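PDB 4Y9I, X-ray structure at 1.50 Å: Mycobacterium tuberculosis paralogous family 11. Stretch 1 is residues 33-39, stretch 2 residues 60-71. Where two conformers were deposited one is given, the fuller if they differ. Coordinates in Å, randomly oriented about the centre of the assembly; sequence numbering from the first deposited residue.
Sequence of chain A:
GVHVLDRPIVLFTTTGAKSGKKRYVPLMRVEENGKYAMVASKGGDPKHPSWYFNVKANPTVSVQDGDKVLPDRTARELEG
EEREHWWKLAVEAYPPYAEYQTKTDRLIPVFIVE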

# COMPACT_ATOMS: atom_id res chain seq x y z
N ASN A 33 -9.89 8.60 7.28
CA ASN A 33 -10.96 8.04 8.15
C ASN A 33 -10.69 6.59 8.58
O ASN A 33 -11.62 5.73 8.72
CB ASN A 33 -12.33 8.24 7.52
CG ASN A 33 -12.68 9.70 7.36
OD1 ASN A 33 -12.24 10.51 8.17
ND2 ASN A 33 -13.48 10.05 6.36
N GLY A 34 -9.41 6.35 8.92
CA GLY A 34 -8.97 5.08 9.46
C GLY A 34 -8.64 3.98 8.49
O GLY A 34 -8.34 2.86 8.93
N LYS A 35 -8.78 4.28 7.19
CA LYS A 35 -8.36 3.38 6.12
C LYS A 35 -7.09 3.89 5.49
O LYS A 35 -6.78 5.10 5.49
CB LYS A 35 -9.48 3.20 5.08
CG LYS A 35 -10.75 2.61 5.71
CD LYS A 35 -11.81 2.19 4.68
CE LYS A 35 -12.97 1.40 5.37
NZ LYS A 35 -13.88 0.82 4.34
N TYR A 36 -6.33 2.96 4.94
CA TYR A 36 -5.01 3.24 4.38
C TYR A 36 -4.92 2.76 2.96
O TYR A 36 -5.58 1.74 2.58
CB TYR A 36 -3.88 2.58 5.18
CG TYR A 36 -3.71 3.15 6.59
CD1 TYR A 36 -4.57 2.76 7.62
CD2 TYR A 36 -2.80 4.17 6.85
CE1 TYR A 36 -4.47 3.32 8.88
CE2 TYR A 36 -2.69 4.72 8.12
CZ TYR A 36 -3.56 4.32 9.13
OH TYR A 36 -3.48 4.85 10.38
N ALA A 37 -4.08 3.41 2.14
CA ALA A 37 -3.78 2.89 0.82
C ALA A 37 -2.35 2.36 0.66
O ALA A 37 -1.39 2.96 1.19
CB ALA A 37 -4.04 3.92 -0.27
N MET A 38 -2.19 1.26 -0.07
CA MET A 38 -0.87 0.72 -0.48
C MET A 38 -0.77 1.05 -1.98
O MET A 38 -1.50 0.44 -2.83
CB MET A 38 -0.83 -0.77 -0.33
CG MET A 38 -1.04 -1.25 1.13
SD MET A 38 -1.02 -3.03 1.33
CE MET A 38 0.72 -3.30 1.23
N VAL A 39 0.10 1.94 -2.34
CA VAL A 39 0.32 2.28 -3.78
C VAL A 39 1.39 1.34 -4.31
O VAL A 39 2.52 1.32 -3.85
CB VAL A 39 0.73 3.73 -3.94
CG1 VAL A 39 1.06 4.04 -5.40
CG2 VAL A 39 -0.33 4.64 -3.35
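Stretch 2 60-71: TVSVQDGDKVLP

Stretch 2 is a beta hairpin. Its first strand runs from Thr60 to Asp65, and its second from Lys68 to Pro71. A type II' turn from Asp65 to Lys68 joins them. Gly66 takes the positive phi of this turn, 58°, which favours glycine. Two pairs of backbone hydrogen bonds hold the strands together. Val63 N donates to Leu70 O at 2.9 Å, and Leu70 N donates to Val63 O at 2.7 Å. Nearer the turn, Asp65 N donates to Lys68 O at 2.9 Å, and Lys68 N donates to Asp65 O at 3.1 Å.

Stretch 1 begins with Asn33 and Gly34, both with positive phi, and continues as an extended strand from Lys35 to Val39. This strand and the first strand of the hairpin cross at 107°, measured between their N-to-C directions. Their axes come no closer than 9.5 Å. Across the two strands the closest CA atoms are those of Tyr36 and Val63, 8.2 Å apart. No backbone hydrogen bond links the two stretches, and side chains make most of the contact. Together the two stretches bury 296 Å².

Tyr36 is the centre of the contact: stretch 2 covers 114 Å² of it. Its CA-to-CB bond points toward the hairpin, with chi1 in the m well. Val63 lies over one face of the ring. Its CG1 is 4.0 Å from the centroid of the Tyr36 ring and 11° off the ring normal, a CH-pi contact. Leu70, cross-strand from Val63, also reaches the ring: its CD2 is 4.0 Å from Tyr36 CE1. The same Leu70 CD2 is 3.9 Å from Gly34 O.

The hydroxyl of Tyr36 reaches the residues that begin and end the turn. Tyr36 OH donates a hydrogen bond to Asp65 OD2 at 2.6 Å. It also accepts one from Lys68 NZ at 3.0 Å. Both partners lie at the ring edge, near its plane. The phenol oxygen is thus donor and acceptor at once, so its polar end is satisfied although the residue is buried. Asp65 OD2 is also hydrogen-bonded elsewhere in the structure.

Farther along the strand, Met38 meets Val61. Met38 SD is 4.3 Å from Val61 CG1, a looser apolar contact, and both CA-to-CB bonds point toward the opposing stretch. The alternation of the strands explains the pattern. Tyr36 and Met38 face the hairpin, while Val61, Val63 and Asp65 face stretch 1. The CA-to-CB bonds of Lys35 and Gln64 point away, and neither residue takes part in the contact.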

# COMPACT_ATOMS: atom_id res chain seq x y z
N THR A 60 -4.91 -10.56 3.75
CA THR A 60 -4.92 -10.23 5.18
C THR A 60 -3.57 -9.50 5.46
O THR A 60 -2.51 -10.09 5.34
CB THR A 60 -4.99 -11.46 6.03
OG1 THR A 60 -6.14 -12.22 5.64
CG2 THR A 60 -5.04 -11.12 7.51
N VAL A 61 -3.66 -8.24 5.84
CA VAL A 61 -2.53 -7.29 5.97
C VAL A 61 -2.73 -6.46 7.20
O VAL A 61 -3.83 -5.94 7.46
CB VAL A 61 -2.48 -6.36 4.75
CG1 VAL A 61 -1.47 -5.26 4.93
CG2 VAL A 61 -2.20 -7.19 3.48
N SER A 62 -1.69 -6.37 8.03
CA SER A 62 -1.70 -5.53 9.22
C SER A 62 -1.04 -4.15 8.90
O SER A 62 -0.20 -4.04 8.02
CB SER A 62 -0.95 -6.15 10.38
OG SER A 62 -1.55 -7.36 10.76
N VAL A 63 -1.52 -3.15 9.62
CA VAL A 63 -0.98 -1.80 9.49
C VAL A 63 -0.40 -1.32 10.82
O VAL A 63 -1.00 -1.51 11.87
CB VAL A 63 -2.08 -0.81 9.06
CG1 VAL A 63 -1.46 0.51 8.61
CG2 VAL A 63 -2.95 -1.35 7.96
N GLN A 64 0.73 -0.63 10.72
CA GLN A 64 1.32 0.08 11.88
C GLN A 64 1.56 1.52 11.42
O GLN A 64 2.27 1.79 10.46
CB GLN A 64 2.57 -0.59 12.45
CG GLN A 64 3.16 0.11 13.69
CD GLN A 64 4.43 -0.56 14.21
OE1 GLN A 64 4.66 -1.74 14.02
NE2 GLN A 64 5.28 0.25 14.85
N ASP A 65 0.93 2.44 12.17
CA ASP A 65 1.03 3.86 11.93
C ASP A 65 1.36 4.51 13.26
O ASP A 65 0.53 4.52 14.15
CB ASP A 65 -0.29 4.38 11.37
CG ASP A 65 -0.27 5.88 11.02
OD1 ASP A 65 0.80 6.53 11.09
OD2 ASP A 65 -1.37 6.41 10.70
N GLY A 66 2.56 5.03 13.39
CA GLY A 66 3.01 5.44 14.72
C GLY A 66 3.02 4.30 15.76
O GLY A 66 3.58 3.23 15.51
N ASP A 67 2.31 4.54 16.84
CA ASP A 67 2.22 3.54 17.87
C ASP A 67 1.00 2.63 17.75
O ASP A 67 0.86 1.67 18.47
CB ASP A 67 2.24 4.22 19.22
CG ASP A 67 3.63 4.57 19.62
OD1 ASP A 67 4.47 3.70 19.48
OD2 ASP A 67 3.88 5.70 20.04
N LYS A 68 0.17 2.93 16.79
CA LYS A 68 -1.07 2.23 16.54
C LYS A 68 -0.86 1.04 15.60
O LYS A 68 -0.24 1.18 14.55
CB LYS A 68 -2.04 3.22 15.89
CG LYS A 68 -3.46 2.72 15.64
CD LYS A 68 -4.38 3.83 15.09
CE LYS A 68 -3.92 4.35 13.72
NZ LYS A 68 -5.11 4.72 12.88
N VAL A 69 -1.43 -0.10 16.00
CA VAL A 69 -1.40 -1.32 15.20
C VAL A 69 -2.83 -1.73 14.89
O VAL A 69 -3.70 -1.81 15.79
CB VAL A 69 -0.68 -2.44 15.94
CG1 VAL A 69 -0.85 -3.72 15.19
CG2 VAL A 69 0.79 -2.10 16.00
N LEU A 70 -3.11 -1.88 13.59
CA LEU A 70 -4.39 -2.39 13.10
C LEU A 70 -4.14 -3.82 12.54
O LEU A 70 -3.74 -3.97 11.38
CB LEU A 70 -4.94 -1.50 11.99
CG LEU A 70 -5.35 -0.03 12.29
CD1 LEU A 70 -4.15 0.88 12.53
CD2 LEU A 70 -6.18 0.51 11.14
N PRO A 71 -4.34 -4.87 13.37
CA PRO A 71 -4.02 -6.20 12.92
C PRO A 71 -5.01 -6.80 11.90
O PRO A 71 -6.23 -6.67 12.07
CB PRO A 71 -3.98 -7.03 14.22
CG PRO A 71 -4.96 -6.34 15.10
CD PRO A 71 -4.83 -4.88 14.78